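Local coordinates for tight junction protein ZO-3 (Homo sapiens, PDB 3KFV), which scaffolds tight junctions by linking membrane proteins such as claudins and occludin to the actin cytoskeleton, and is represented here by its SH3 and guanylate-kinase-like region, at residues Val28-Asp33 and Leu58-Arg63; Ser123-Gln128 and Ile210-Tyr215; Gly129-Tyr134 and Asn214-Tyr219; Leu151-Asp156 and Pro231-Leu236. All blocks are in the same frame, centred on the assembly; numbering follows the deposited sequence.

Contact 1 of 4, residues Val28-Asp33 and Leu58-Arg63; sequences VFHVLD and LREQER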
loop_
_atom_site.group_PDB
_atom_site.type_symbol
_atom_site.label_atom_id
_atom_site.label_comp_id
_atom_site.label_asym_id
_atom_site.label_seq_id
_atom_site.Cartn_x
_atom_site.Cartn_y
_atom_site.Cartn_z
ATOM N N VAL A 28 9.620 0.747 8.830
ATOM C CA VAL A 28 10.556 -0.355 9.001
ATOM C C VAL A 28 11.984 0.165 9.040
ATOM O O VAL A 28 12.354 1.056 8.279
ATOM C CB VAL A 28 10.416 -1.413 7.877
ATOM C CG1 VAL A 28 11.479 -2.482 8.022
ATOM C CG2 VAL A 28 9.030 -2.047 7.901
ATOM N N PHE A 29 12.786 -0.392 9.935
ATOM C CA PHE A 29 14.167 0.046 10.064
ATOM C C PHE A 29 15.150 -1.104 9.977
ATOM O O PHE A 29 15.004 -2.126 10.649
ATOM C CB PHE A 29 14.371 0.807 11.377
ATOM C CG PHE A 29 13.694 2.138 11.405
ATOM C CD1 PHE A 29 14.412 3.298 11.176
ATOM C CD2 PHE A 29 12.330 2.231 11.638
ATOM C CE1 PHE A 29 13.784 4.529 11.192
ATOM C CE2 PHE A 29 11.696 3.456 11.654
ATOM C CZ PHE A 29 12.424 4.607 11.431
ATOM N N HIS A 30 16.157 -0.930 9.136
ATOM C CA HIS A 30 17.289 -1.825 9.149
ATOM C C HIS A 30 18.219 -1.361 10.256
ATOM O O HIS A 30 18.996 -0.425 10.068
ATOM C CB HIS A 30 18.002 -1.803 7.803
ATOM C CG HIS A 30 19.178 -2.723 7.732
ATOM N ND1 HIS A 30 20.281 -2.462 6.951
ATOM C CD2 HIS A 30 19.428 -3.897 8.358
ATOM C CE1 HIS A 30 21.158 -3.441 7.089
ATOM N NE2 HIS A 30 20.664 -4.324 7.938
ATOM N N VAL A 31 18.106 -1.992 11.422
ATOM C CA VAL A 31 18.952 -1.664 12.566
ATOM C C VAL A 31 20.361 -2.201 12.342
ATOM O O VAL A 31 20.593 -3.411 12.425
ATOM C CB VAL A 31 18.389 -2.255 13.867
ATOM C CG1 VAL A 31 19.290 -1.916 15.039
ATOM C CG2 VAL A 31 16.994 -1.738 14.103
ATOM N N LEU A 32 21.292 -1.296 12.056
ATOM C CA LEU A 32 22.652 -1.676 11.690
ATOM C C LEU A 32 23.437 -2.252 12.864
ATOM O O LEU A 32 24.121 -3.270 12.723
ATOM C CB LEU A 32 23.400 -0.488 11.083
ATOM C CG LEU A 32 22.782 0.082 9.803
ATOM C CD1 LEU A 32 23.680 1.151 9.191
ATOM C CD2 LEU A 32 22.507 -1.032 8.805
ATOM N N ASP A 33 23.342 -1.603 14.020
ATOM C CA ASP A 33 24.032 -2.092 15.208
ATOM C C ASP A 33 23.297 -1.726 16.488
ATOM O O ASP A 33 22.596 -0.720 16.534
ATOM C CB ASP A 33 25.464 -1.558 15.267
ATOM C CG ASP A 33 26.261 -2.171 16.405
ATOM O OD1 ASP A 33 26.692 -3.343 16.268
ATOM O OD2 ASP A 33 26.444 -1.487 17.440
ATOM N N LEU A 58 12.468 -0.472 -0.729
ATOM C CA LEU A 58 13.306 -1.430 -0.011
ATOM C C LEU A 58 14.762 -0.973 -0.043
ATOM O O LEU A 58 15.678 -1.740 0.275
ATOM C CB LEU A 58 13.173 -2.851 -0.570
ATOM C CG LEU A 58 11.868 -3.596 -0.281
ATOM C CD1 LEU A 58 11.994 -5.060 -0.662
ATOM C CD2 LEU A 58 11.472 -3.463 1.177
ATOM N N ARG A 59 14.966 0.283 -0.431
ATOM C CA ARG A 59 16.300 0.869 -0.452
ATOM C C ARG A 59 16.513 1.756 0.770
ATOM O O ARG A 59 15.635 2.535 1.141
ATOM C CB ARG A 59 16.512 1.670 -1.737
ATOM N N GLU A 60 17.682 1.625 1.391
ATOM C CA GLU A 60 18.020 2.394 2.587
ATOM C C GLU A 60 17.902 3.897 2.344
ATOM O O GLU A 60 18.314 4.404 1.297
ATOM C CB GLU A 60 19.428 2.042 3.084
ATOM C CG GLU A 60 19.621 0.562 3.388
ATOM C CD GLU A 60 20.833 0.279 4.268
ATOM O OE1 GLU A 60 21.553 1.232 4.640
ATOM O OE2 GLU A 60 21.062 -0.906 4.593
ATOM N N GLN A 61 17.330 4.602 3.316
ATOM C CA GLN A 61 17.162 6.047 3.220
ATOM C C GLN A 61 17.885 6.773 4.359
ATOM O O GLN A 61 19.081 6.568 4.561
ATOM C CB GLN A 61 15.674 6.407 3.159
ATOM C CG GLN A 61 14.959 5.726 1.996
ATOM C CD GLN A 61 13.548 6.240 1.769
ATOM O OE1 GLN A 61 12.925 6.809 2.670
ATOM N NE2 GLN A 61 13.036 6.038 0.557
ATOM N N GLU A 62 17.170 7.615 5.100
ATOM C CA GLU A 62 17.794 8.398 6.169
ATOM C C GLU A 62 18.457 7.523 7.233
ATOM O O GLU A 62 17.819 6.642 7.812
ATOM C CB GLU A 62 16.779 9.333 6.837
ATOM C CG GLU A 62 16.103 10.306 5.889
ATOM C CD GLU A 62 14.940 9.680 5.138
ATOM O OE1 GLU A 62 14.620 8.494 5.399
ATOM O OE2 GLU A 62 14.343 10.381 4.289
ATOM N N ARG A 63 19.737 7.777 7.487
ATOM C CA ARG A 63 20.470 7.086 8.540
ATOM C C ARG A 63 20.364 7.883 9.837
ATOM O O ARG A 63 20.263 9.109 9.807
ATOM C CB ARG A 63 21.934 6.921 8.135
ATOM C CG ARG A 63 22.677 5.822 8.876
ATOM C CD ARG A 63 24.028 5.551 8.226
ATOM N NE ARG A 63 24.979 6.625 8.495
ATOM C CZ ARG A 63 26.031 6.512 9.301
ATOM N NH1 ARG A 63 26.286 5.359 9.912
ATOM N NH2 ARG A 63 26.838 7.550 9.489
#
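His30 and Glu60 meet in a single hydrogen bond: ND1 of His30 donates to OE2 of Glu60 over 2.9 Å, with an N-H...O angle of 147°. On the histidine side OE2 lies at the ring edge, close to the ring plane, where an ND1-H points. On the glutamate side the approach is different, because the N-H arrives from above the carboxylate plane, and the two flat groups are turned 64° apart. The imidazole has CG anti to its own backbone N (chi1 -179°), which carries it off the strand toward Glu60. The glutamate answers with a chain that stays extended beyond CG. Leu32, two residues further along the same strand, lays its CD2 over one face of the imidazole near the rim, and Tyr6 stacks on the ring as well, so its rotation is restrained by more than the one bond.

Strand 49-54 runs between the two segments in the SH3 sheet, so this is a bond between next-nearest strands. His30 pairs by its backbone with Val52 of that middle strand, and the side chains of Leu32, Glu60 and Arg63 all touch Val52. Just beyond, Leu32 and Asp33 both face Leu50 in a classic beta bulge. With an alanine in place of His30, the Glu60 carboxylate would probably lose its mate and be set free to turn, and Leu32 would lose the ring it covers. Since a carboxylate lies so near, the imidazole may be biased toward its protonated form, though the setting at the protein surface probably keeps that effect modest.

Contact 2 of 4, residues Ser123-Gln128 and Ile210-Tyr215; sequences SALTRQ and IERLNY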
loop_
_atom_site.group_PDB
_atom_site.type_symbol
_atom_site.label_atom_id
_atom_site.label_comp_id
_atom_site.label_asym_id
_atom_site.label_seq_id
_atom_site.Cartn_x
_atom_site.Cartn_y
_atom_site.Cartn_z
ATOM N N SER A 123 -4.003 3.056 15.451
ATOM C CA SER A 123 -3.860 2.538 16.813
ATOM C C SER A 123 -4.833 1.414 17.168
ATOM O O SER A 123 -4.498 0.528 17.952
ATOM C CB SER A 123 -3.963 3.669 17.841
ATOM O OG SER A 123 -5.294 4.138 17.965
ATOM N N ALA A 124 -6.033 1.440 16.599
ATOM C CA ALA A 124 -7.008 0.395 16.886
ATOM C C ALA A 124 -6.544 -0.949 16.325
ATOM O O ALA A 124 -6.825 -2.010 16.894
ATOM C CB ALA A 124 -8.368 0.767 16.327
ATOM N N LEU A 125 -5.834 -0.903 15.202
ATOM C CA LEU A 125 -5.305 -2.119 14.608
ATOM C C LEU A 125 -4.123 -2.672 15.405
ATOM O O LEU A 125 -3.990 -3.888 15.538
ATOM C CB LEU A 125 -4.935 -1.892 13.143
ATOM C CG LEU A 125 -6.120 -1.751 12.181
ATOM C CD1 LEU A 125 -5.647 -1.328 10.793
ATOM C CD2 LEU A 125 -6.922 -3.050 12.110
ATOM N N THR A 126 -3.278 -1.796 15.946
ATOM C CA THR A 126 -2.160 -2.254 16.770
ATOM C C THR A 126 -2.663 -3.048 17.962
ATOM O O THR A 126 -2.039 -4.015 18.384
ATOM C CB THR A 126 -1.296 -1.108 17.314
ATOM O OG1 THR A 126 -1.057 -0.143 16.287
ATOM C CG2 THR A 126 0.038 -1.655 17.824
ATOM N N ARG A 127 -3.795 -2.627 18.512
ATOM C CA ARG A 127 -4.402 -3.343 19.624
ATOM C C ARG A 127 -5.020 -4.639 19.122
ATOM O O ARG A 127 -4.670 -5.726 19.589
ATOM C CB ARG A 127 -5.455 -2.477 20.321
ATOM C CG ARG A 127 -4.869 -1.357 21.171
ATOM C CD ARG A 127 -3.962 -1.915 22.266
ATOM N N GLN A 128 -5.925 -4.523 18.154
ATOM C CA GLN A 128 -6.599 -5.696 17.603
ATOM C C GLN A 128 -5.605 -6.713 17.039
ATOM O O GLN A 128 -5.914 -7.902 16.951
ATOM C CB GLN A 128 -7.636 -5.285 16.550
ATOM C CG GLN A 128 -8.823 -4.515 17.139
ATOM C CD GLN A 128 -9.657 -3.803 16.089
ATOM O OE1 GLN A 128 -9.224 -3.631 14.945
ATOM N NE2 GLN A 128 -10.861 -3.379 16.473
ATOM N N ILE A 210 -5.617 1.812 1.936
ATOM C CA ILE A 210 -4.326 1.257 1.565
ATOM C C ILE A 210 -3.361 1.181 2.745
ATOM O O ILE A 210 -2.644 0.196 2.893
ATOM C CB ILE A 210 -3.687 2.053 0.420
ATOM C CG1 ILE A 210 -4.608 2.045 -0.795
ATOM C CG2 ILE A 210 -2.331 1.476 0.056
ATOM C CD1 ILE A 210 -4.097 2.876 -1.949
ATOM N N GLU A 211 -3.347 2.211 3.585
ATOM C CA GLU A 211 -2.471 2.237 4.757
ATOM C C GLU A 211 -2.823 1.137 5.762
ATOM O O GLU A 211 -1.944 0.550 6.390
ATOM C CB GLU A 211 -2.508 3.613 5.431
ATOM C CG GLU A 211 -2.189 4.762 4.486
ATOM C CD GLU A 211 -1.957 6.092 5.196
ATOM O OE1 GLU A 211 -2.059 6.137 6.444
ATOM O OE2 GLU A 211 -1.671 7.099 4.499
ATOM N N ARG A 212 -4.113 0.862 5.911
ATOM C CA ARG A 212 -4.563 -0.218 6.780
ATOM C C ARG A 212 -4.090 -1.576 6.262
ATOM O O ARG A 212 -3.598 -2.405 7.030
ATOM C CB ARG A 212 -6.092 -0.199 6.923
ATOM C CG ARG A 212 -6.632 0.914 7.820
ATOM C CD ARG A 212 -8.103 0.704 8.170
ATOM N NE ARG A 212 -8.963 0.793 6.992
ATOM C CZ ARG A 212 -9.500 1.922 6.531
ATOM N NH1 ARG A 212 -9.270 3.073 7.156
ATOM N NH2 ARG A 212 -10.267 1.901 5.443
ATOM N N LEU A 213 -4.237 -1.806 4.958
ATOM C CA LEU A 213 -3.820 -3.074 4.363
ATOM C C LEU A 213 -2.311 -3.252 4.458
ATOM O O LEU A 213 -1.816 -4.349 4.738
ATOM C CB LEU A 213 -4.272 -3.176 2.903
ATOM C CG LEU A 213 -5.772 -3.369 2.678
ATOM C CD1 LEU A 213 -6.148 -3.006 1.257
ATOM C CD2 LEU A 213 -6.193 -4.794 3.009
ATOM N N ASN A 214 -1.579 -2.172 4.218
ATOM C CA ASN A 214 -0.141 -2.203 4.418
ATOM C C ASN A 214 0.185 -2.559 5.864
ATOM O O ASN A 214 1.134 -3.293 6.128
ATOM C CB ASN A 214 0.489 -0.864 4.054
ATOM C CG ASN A 214 0.633 -0.680 2.567
ATOM O OD1 ASN A 214 0.609 -1.645 1.806
ATOM N ND2 ASN A 214 0.791 0.562 2.137
ATOM N N TYR A 215 -0.617 -2.049 6.795
ATOM C CA TYR A 215 -0.338 -2.220 8.213
ATOM C C TYR A 215 -0.528 -3.658 8.687
ATOM O O TYR A 215 0.295 -4.183 9.443
ATOM C CB TYR A 215 -1.186 -1.264 9.055
ATOM C CG TYR A 215 -0.734 -1.197 10.494
ATOM C CD1 TYR A 215 0.540 -0.743 10.815
ATOM C CD2 TYR A 215 -1.567 -1.594 11.527
ATOM C CE1 TYR A 215 0.967 -0.681 12.125
ATOM C CE2 TYR A 215 -1.145 -1.536 12.843
ATOM C CZ TYR A 215 0.122 -1.078 13.132
ATOM O OH TYR A 215 0.555 -1.022 14.431
#
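Tyr215 reaches across from helix 207-215 and meets helix 123-129 with both its hydroxyl and one edge of its ring. At the far end, Thr126 OG1 lies 2.6 Å from Tyr215 OH in a hydrogen bond in which either hydroxyl could be the donor, and the two side chains cross at about a right angle. Thr126 CB and CG2 also lie close to the phenol oxygen. Closer to the root of the tyrosine, Leu125 comes in at the ring edge, near the ring plane, its CB 3.7 Å from Tyr215 CD2. At chi1 -168° the tyrosine ring stands on the side of its carbonyl carbon, and the side chain runs out from its own helix toward helix 123-129.

The helices run nearly side by side: the axes of 123-128 and 210-215 come within 10.9 Å at 25°. They join two parts of the SH3-guanylate-kinase module of MAGUK proteins: helix 123-129 leads into strand 134-141 of the SH3 sheet, whereas helix 207-215 packs through Ile210 on the parallel sheet of the kinase-like fold. Arg25, from the SH3 region, hydrogen-bonds through NE to Thr126 OG1, so the threonine is held from that domain too.

Further toward the start of both segments, Leu125 turns one methyl against Arg212. Its CD1 lies 3.9 Å from Arg212 CG, with CB and CD of the arginine only slightly farther, so the leucine lies crosswise on the aliphatic part of the chain. Beyond that, the arginine bends at chi3 and its NH1 makes a long, weak ion pair with Glu120.

Contact 3 of 4, residues Gly129-Tyr134 and Asn214-Tyr219; sequences GRYPPY and NYVQYY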
loop_
_atom_site.group_PDB
_atom_site.type_symbol
_atom_site.label_atom_id
_atom_site.label_comp_id
_atom_site.label_asym_id
_atom_site.label_seq_id
_atom_site.Cartn_x
_atom_site.Cartn_y
_atom_site.Cartn_z
ATOM N N GLY A 129 -4.412 -6.241 16.677
ATOM C CA GLY A 129 -3.368 -7.103 16.147
ATOM C C GLY A 129 -2.404 -7.611 17.207
ATOM O O GLY A 129 -1.667 -8.573 16.980
ATOM N N ARG A 130 -2.412 -6.964 18.371
ATOM C CA ARG A 130 -1.511 -7.316 19.473
ATOM C C ARG A 130 -0.036 -7.146 19.106
ATOM O O ARG A 130 0.822 -7.873 19.616
ATOM C CB ARG A 130 -1.760 -8.747 19.954
ATOM C CG ARG A 130 -3.096 -8.960 20.644
ATOM C CD ARG A 130 -3.345 -10.448 20.893
ATOM N N TYR A 131 0.259 -6.194 18.224
ATOM C CA TYR A 131 1.644 -5.905 17.869
ATOM C C TYR A 131 2.397 -5.264 19.037
ATOM O O TYR A 131 1.836 -4.443 19.768
ATOM C CB TYR A 131 1.711 -4.958 16.674
ATOM C CG TYR A 131 1.045 -5.455 15.429
ATOM C CD1 TYR A 131 1.457 -6.632 14.818
ATOM C CD2 TYR A 131 0.018 -4.731 14.837
ATOM C CE1 TYR A 131 0.852 -7.087 13.661
ATOM C CE2 TYR A 131 -0.594 -5.178 13.679
ATOM C CZ TYR A 131 -0.171 -6.354 13.097
ATOM O OH TYR A 131 -0.775 -6.797 11.943
ATOM N N PRO A 132 3.682 -5.621 19.200
ATOM C CA PRO A 132 4.537 -4.995 20.211
ATOM C C PRO A 132 5.117 -3.695 19.658
ATOM O O PRO A 132 5.117 -3.504 18.439
ATOM C CB PRO A 132 5.665 -6.017 20.402
ATOM C CG PRO A 132 5.440 -7.111 19.350
ATOM C CD PRO A 132 4.428 -6.593 18.386
ATOM N N PRO A 133 5.600 -2.807 20.541
ATOM C CA PRO A 133 6.235 -1.558 20.109
ATOM C C PRO A 133 7.237 -1.806 18.984
ATOM O O PRO A 133 7.233 -1.086 17.983
ATOM C CB PRO A 133 6.958 -1.089 21.370
ATOM C CG PRO A 133 6.114 -1.613 22.484
ATOM C CD PRO A 133 5.550 -2.926 22.009
ATOM N N TYR A 134 8.089 -2.814 19.154
ATOM C CA TYR A 134 9.020 -3.212 18.109
ATOM C C TYR A 134 8.708 -4.630 17.672
ATOM O O TYR A 134 8.565 -5.535 18.506
ATOM C CB TYR A 134 10.469 -3.157 18.595
ATOM C CG TYR A 134 11.106 -1.787 18.581
ATOM C CD1 TYR A 134 10.474 -0.702 17.981
ATOM C CD2 TYR A 134 12.360 -1.587 19.145
ATOM C CE1 TYR A 134 11.065 0.550 17.966
ATOM C CE2 TYR A 134 12.959 -0.342 19.134
ATOM C CZ TYR A 134 12.310 0.722 18.544
ATOM O OH TYR A 134 12.921 1.955 18.532
ATOM N N ASN A 214 -1.579 -2.172 4.218
ATOM C CA ASN A 214 -0.141 -2.203 4.418
ATOM C C ASN A 214 0.185 -2.559 5.864
ATOM O O ASN A 214 1.134 -3.293 6.128
ATOM C CB ASN A 214 0.489 -0.864 4.054
ATOM C CG ASN A 214 0.633 -0.680 2.567
ATOM O OD1 ASN A 214 0.609 -1.645 1.806
ATOM N ND2 ASN A 214 0.791 0.562 2.137
ATOM N N TYR A 215 -0.617 -2.049 6.795
ATOM C CA TYR A 215 -0.338 -2.220 8.213
ATOM C C TYR A 215 -0.528 -3.658 8.687
ATOM O O TYR A 215 0.295 -4.183 9.443
ATOM C CB TYR A 215 -1.186 -1.264 9.055
ATOM C CG TYR A 215 -0.734 -1.197 10.494
ATOM C CD1 TYR A 215 0.540 -0.743 10.815
ATOM C CD2 TYR A 215 -1.567 -1.594 11.527
ATOM C CE1 TYR A 215 0.967 -0.681 12.125
ATOM C CE2 TYR A 215 -1.145 -1.536 12.843
ATOM C CZ TYR A 215 0.122 -1.078 13.132
ATOM O OH TYR A 215 0.555 -1.022 14.431
ATOM N N VAL A 216 -1.616 -4.289 8.252
ATOM C CA VAL A 216 -1.856 -5.690 8.588
ATOM C C VAL A 216 -1.068 -6.618 7.667
ATOM O O VAL A 216 -1.217 -7.832 7.731
ATOM C CB VAL A 216 -3.355 -6.065 8.532
ATOM C CG1 VAL A 216 -4.149 -5.209 9.506
ATOM C CG2 VAL A 216 -3.891 -5.928 7.114
ATOM N N GLN A 217 -0.246 -6.034 6.802
ATOM C CA GLN A 217 0.719 -6.801 6.017
ATOM C C GLN A 217 0.110 -7.646 4.892
ATOM O O GLN A 217 0.638 -8.696 4.524
ATOM C CB GLN A 217 1.595 -7.649 6.940
ATOM C CG GLN A 217 2.357 -6.807 7.950
ATOM C CD GLN A 217 3.409 -7.594 8.699
ATOM O OE1 GLN A 217 4.607 -7.423 8.457
ATOM N NE2 GLN A 217 2.973 -8.466 9.613
ATOM N N TYR A 218 -1.007 -7.167 4.353
ATOM C CA TYR A 218 -1.566 -7.705 3.127
ATOM C C TYR A 218 -0.841 -7.077 1.949
ATOM O O TYR A 218 -0.878 -7.597 0.839
ATOM C CB TYR A 218 -3.056 -7.393 3.053
ATOM C CG TYR A 218 -3.914 -8.431 3.730
ATOM C CD1 TYR A 218 -4.938 -9.061 3.043
ATOM C CD2 TYR A 218 -3.681 -8.801 5.047
ATOM C CE1 TYR A 218 -5.720 -10.022 3.653
ATOM C CE2 TYR A 218 -4.462 -9.762 5.671
ATOM C CZ TYR A 218 -5.482 -10.371 4.968
ATOM O OH TYR A 218 -6.269 -11.332 5.571
ATOM N N TYR A 219 -0.182 -5.952 2.216
ATOM C CA TYR A 219 0.650 -5.238 1.245
ATOM C C TYR A 219 0.148 -5.316 -0.185
ATOM O O TYR A 219 0.731 -6.022 -1.013
ATOM C CB TYR A 219 2.104 -5.713 1.311
ATOM C CG TYR A 219 2.794 -5.336 2.595
ATOM C CD1 TYR A 219 3.019 -4.000 2.924
ATOM C CD2 TYR A 219 3.211 -6.308 3.487
ATOM C CE1 TYR A 219 3.643 -3.651 4.097
ATOM C CE2 TYR A 219 3.840 -5.965 4.666
ATOM C CZ TYR A 219 4.053 -4.637 4.964
ATOM O OH TYR A 219 4.683 -4.314 6.142
#
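Tyr215 OH, which hydrogen-bonds to Thr126 OG1 and His10 ND1, also has a carbon neighbour in Tyr131, whose CD2 lies 3.8 Å away. The rings themselves form an offset edge-to-face pair: the edge of Tyr131 is directed at the face of Tyr215, with planes 78° apart and centroids separated by 5.4 Å. The closest carbons are Tyr131 CE2 and Tyr215 CE2, 3.8 Å apart. The two side chains run in opposite directions, so Tyr131 OH ends up back near the root of its partner, 3.7 Å from Val216 CA. A chi1 of -59° sets the Tyr131 ring beside its own backbone N and turns it toward Tyr215. On the Tyr131 ring, His10 stacks and Arg8 makes a cation-pi contact; Arg8 NH2 also hydrogen-bonds to Tyr215 O.

Both segments leave helices here, each through a Schellman motif, with Arg130 and Gln217 taking positive phi. The aromatic pair therefore joins two helix ends: Tyr131 stands on the link from helix 123-129 into strand 134-141, Tyr215 closes helix 207-215, and strand 5-9, next to 134-141 in the SH3 sheet, brings in Arg8.

Contact 4 of 4, residues Leu151-Asp156 and Pro231-Leu236; sequences LGPVAD and PALKAL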
loop_
_atom_site.group_PDB
_atom_site.type_symbol
_atom_site.label_atom_id
_atom_site.label_comp_id
_atom_site.label_asym_id
_atom_site.label_seq_id
_atom_site.Cartn_x
_atom_site.Cartn_y
_atom_site.Cartn_z
ATOM N N LEU A 151 -5.693 2.471 -8.740
ATOM C CA LEU A 151 -6.018 3.878 -8.537
ATOM C C LEU A 151 -5.884 4.611 -9.854
ATOM O O LEU A 151 -5.097 4.213 -10.711
ATOM C CB LEU A 151 -5.077 4.503 -7.512
ATOM C CG LEU A 151 -5.029 3.830 -6.146
ATOM C CD1 LEU A 151 -4.003 4.518 -5.262
ATOM C CD2 LEU A 151 -6.403 3.844 -5.496
ATOM N N GLY A 152 -6.645 5.686 -10.019
ATOM C CA GLY A 152 -6.675 6.385 -11.290
ATOM C C GLY A 152 -8.040 6.296 -11.941
ATOM O O GLY A 152 -8.954 5.673 -11.404
ATOM N N PRO A 153 -8.185 6.912 -13.117
ATOM C CA PRO A 153 -9.502 7.072 -13.739
ATOM C C PRO A 153 -9.952 5.867 -14.562
ATOM O O PRO A 153 -10.823 6.034 -15.419
ATOM C CB PRO A 153 -9.304 8.281 -14.668
ATOM C CG PRO A 153 -7.899 8.788 -14.412
ATOM C CD PRO A 153 -7.145 7.620 -13.871
ATOM N N VAL A 154 -9.382 4.688 -14.320
ATOM C CA VAL A 154 -9.800 3.493 -15.053
ATOM C C VAL A 154 -9.880 2.268 -14.171
ATOM O O VAL A 154 -9.895 1.143 -14.669
ATOM C CB VAL A 154 -8.874 3.171 -16.235
ATOM C CG1 VAL A 154 -9.081 4.173 -17.359
ATOM C CG2 VAL A 154 -7.417 3.129 -15.783
ATOM N N ALA A 155 -9.935 2.490 -12.863
ATOM C CA ALA A 155 -10.046 1.384 -11.922
ATOM C C ALA A 155 -11.174 0.450 -12.347
ATOM O O ALA A 155 -11.000 -0.767 -12.393
ATOM C CB ALA A 155 -10.279 1.902 -10.511
ATOM N N ASP A 156 -12.326 1.026 -12.672
ATOM C CA ASP A 156 -13.486 0.227 -13.059
ATOM C C ASP A 156 -13.223 -0.594 -14.322
ATOM O O ASP A 156 -13.474 -1.801 -14.353
ATOM C CB ASP A 156 -14.741 1.102 -13.210
ATOM C CG ASP A 156 -14.538 2.278 -14.158
ATOM O OD1 ASP A 156 -13.406 2.479 -14.651
ATOM O OD2 ASP A 156 -15.523 3.007 -14.413
ATOM N N PRO A 231 -9.569 15.667 -22.226
ATOM C CA PRO A 231 -10.047 15.102 -23.491
ATOM C C PRO A 231 -9.557 13.668 -23.676
ATOM O O PRO A 231 -10.371 12.770 -23.886
ATOM C CB PRO A 231 -9.411 16.016 -24.543
ATOM C CG PRO A 231 -9.183 17.306 -23.832
ATOM C CD PRO A 231 -8.842 16.934 -22.421
ATOM N N ALA A 232 -8.243 13.464 -23.591
ATOM C CA ALA A 232 -7.642 12.151 -23.832
ATOM C C ALA A 232 -8.279 11.062 -22.973
ATOM O O ALA A 232 -8.382 9.909 -23.392
ATOM C CB ALA A 232 -6.139 12.200 -23.600
ATOM N N LEU A 233 -8.709 11.443 -21.774
ATOM C CA LEU A 233 -9.341 10.518 -20.846
ATOM C C LEU A 233 -10.798 10.254 -21.221
ATOM O O LEU A 233 -11.297 9.133 -21.075
ATOM C CB LEU A 233 -9.259 11.066 -19.421
ATOM C CG LEU A 233 -9.989 10.253 -18.350
ATOM C CD1 LEU A 233 -9.440 8.834 -18.281
ATOM C CD2 LEU A 233 -9.895 10.943 -16.998
ATOM N N LYS A 234 -11.480 11.291 -21.698
ATOM C CA LYS A 234 -12.864 11.156 -22.140
ATOM C C LYS A 234 -12.920 10.233 -23.346
ATOM O O LYS A 234 -13.826 9.409 -23.471
ATOM C CB LYS A 234 -13.447 12.521 -22.497
ATOM C CG LYS A 234 -14.938 12.506 -22.773
ATOM C CD LYS A 234 -15.410 13.850 -23.310
ATOM C CE LYS A 234 -16.889 13.812 -23.681
ATOM N NZ LYS A 234 -17.319 15.062 -24.373
ATOM N N ALA A 235 -11.938 10.376 -24.229
ATOM C CA ALA A 235 -11.832 9.524 -25.402
ATOM C C ALA A 235 -11.668 8.079 -24.969
ATOM O O ALA A 235 -12.474 7.218 -25.321
ATOM C CB ALA A 235 -10.662 9.953 -26.258
ATOM N N LEU A 236 -10.617 7.824 -24.198
ATOM C CA LEU A 236 -10.340 6.493 -23.664
ATOM C C LEU A 236 -11.571 5.851 -23.018
ATOM O O LEU A 236 -11.878 4.687 -23.266
ATOM C CB LEU A 236 -9.202 6.573 -22.645
ATOM C CG LEU A 236 -8.693 5.267 -22.037
ATOM C CD1 LEU A 236 -8.323 4.275 -23.128
ATOM C CD2 LEU A 236 -7.501 5.545 -21.150
#
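Apolar packing carries the contact: the consecutive Pro153 and Val154 meet Leu233 and Leu236, which lie about one turn apart on their helix. Pro153 and Leu233 make the tighter pair: both leucine methyls approach the same proline carbon, with Pro153 CB 3.6 Å from Leu233 CD2 and 3.7 Å from Leu233 CD1, while Pro153 CG lies a little farther off. With chi1 at 175° the leucine branch is aimed away from its backbone N toward the proline. Alongside, Val154 CG1 faces Leu236 CD2 more loosely at 4.3 Å. Leu251 and Ala255 of helix 248-262 also cover the proline, and Tyr252 touches Leu233. Replacing Leu233 by an alanine takes away both methyls and would probably open a gap beside Pro153, weakening the hold of helix 230-240 on the loop.

The loop joins parallel strand 148-151 to helix 155-165, which is the P-loop position in the guanylate kinase fold. The sequence Gly-Pro-Val-Ala-Asp departs from the glycine-rich, lysine-containing signature of active enzymes, consistent with a kinase-like domain used for scaffolding. At Gly152, phi 115° and an extended psi would bring a CB too close to Leu151 O, so the position calls for glycine.

Polar ties come from just past the second segment. Arg237 NH1 forms a salt bridge with Asp156 OD2, linking the start of helix 155-165 to helix 230-240, and Arg237 NH2 adds a weak hydrogen bond to Pro153 O.

Contacts 2 and 3 form one continuous patch: their centres are 6 Å apart, they share Asn214 and Tyr215, and backbone bonds probably run between them, from Tyr131 N to Thr126 O and from Tyr218 N to Leu213 O. Contact 1 lies within the SH3 sheet, its nearest atoms about 5 Å from those of contact 3, without touching. Contact 4 is remote, with its centre 38 Å from that of contact 1, on the opposite side of the chain's centre. It still meets contact 2 where Ile210 CD1 packs 3.7 Å from Leu151 CD1, so helix 207-215 faces the domain junction and also the strand leading into the P-loop position.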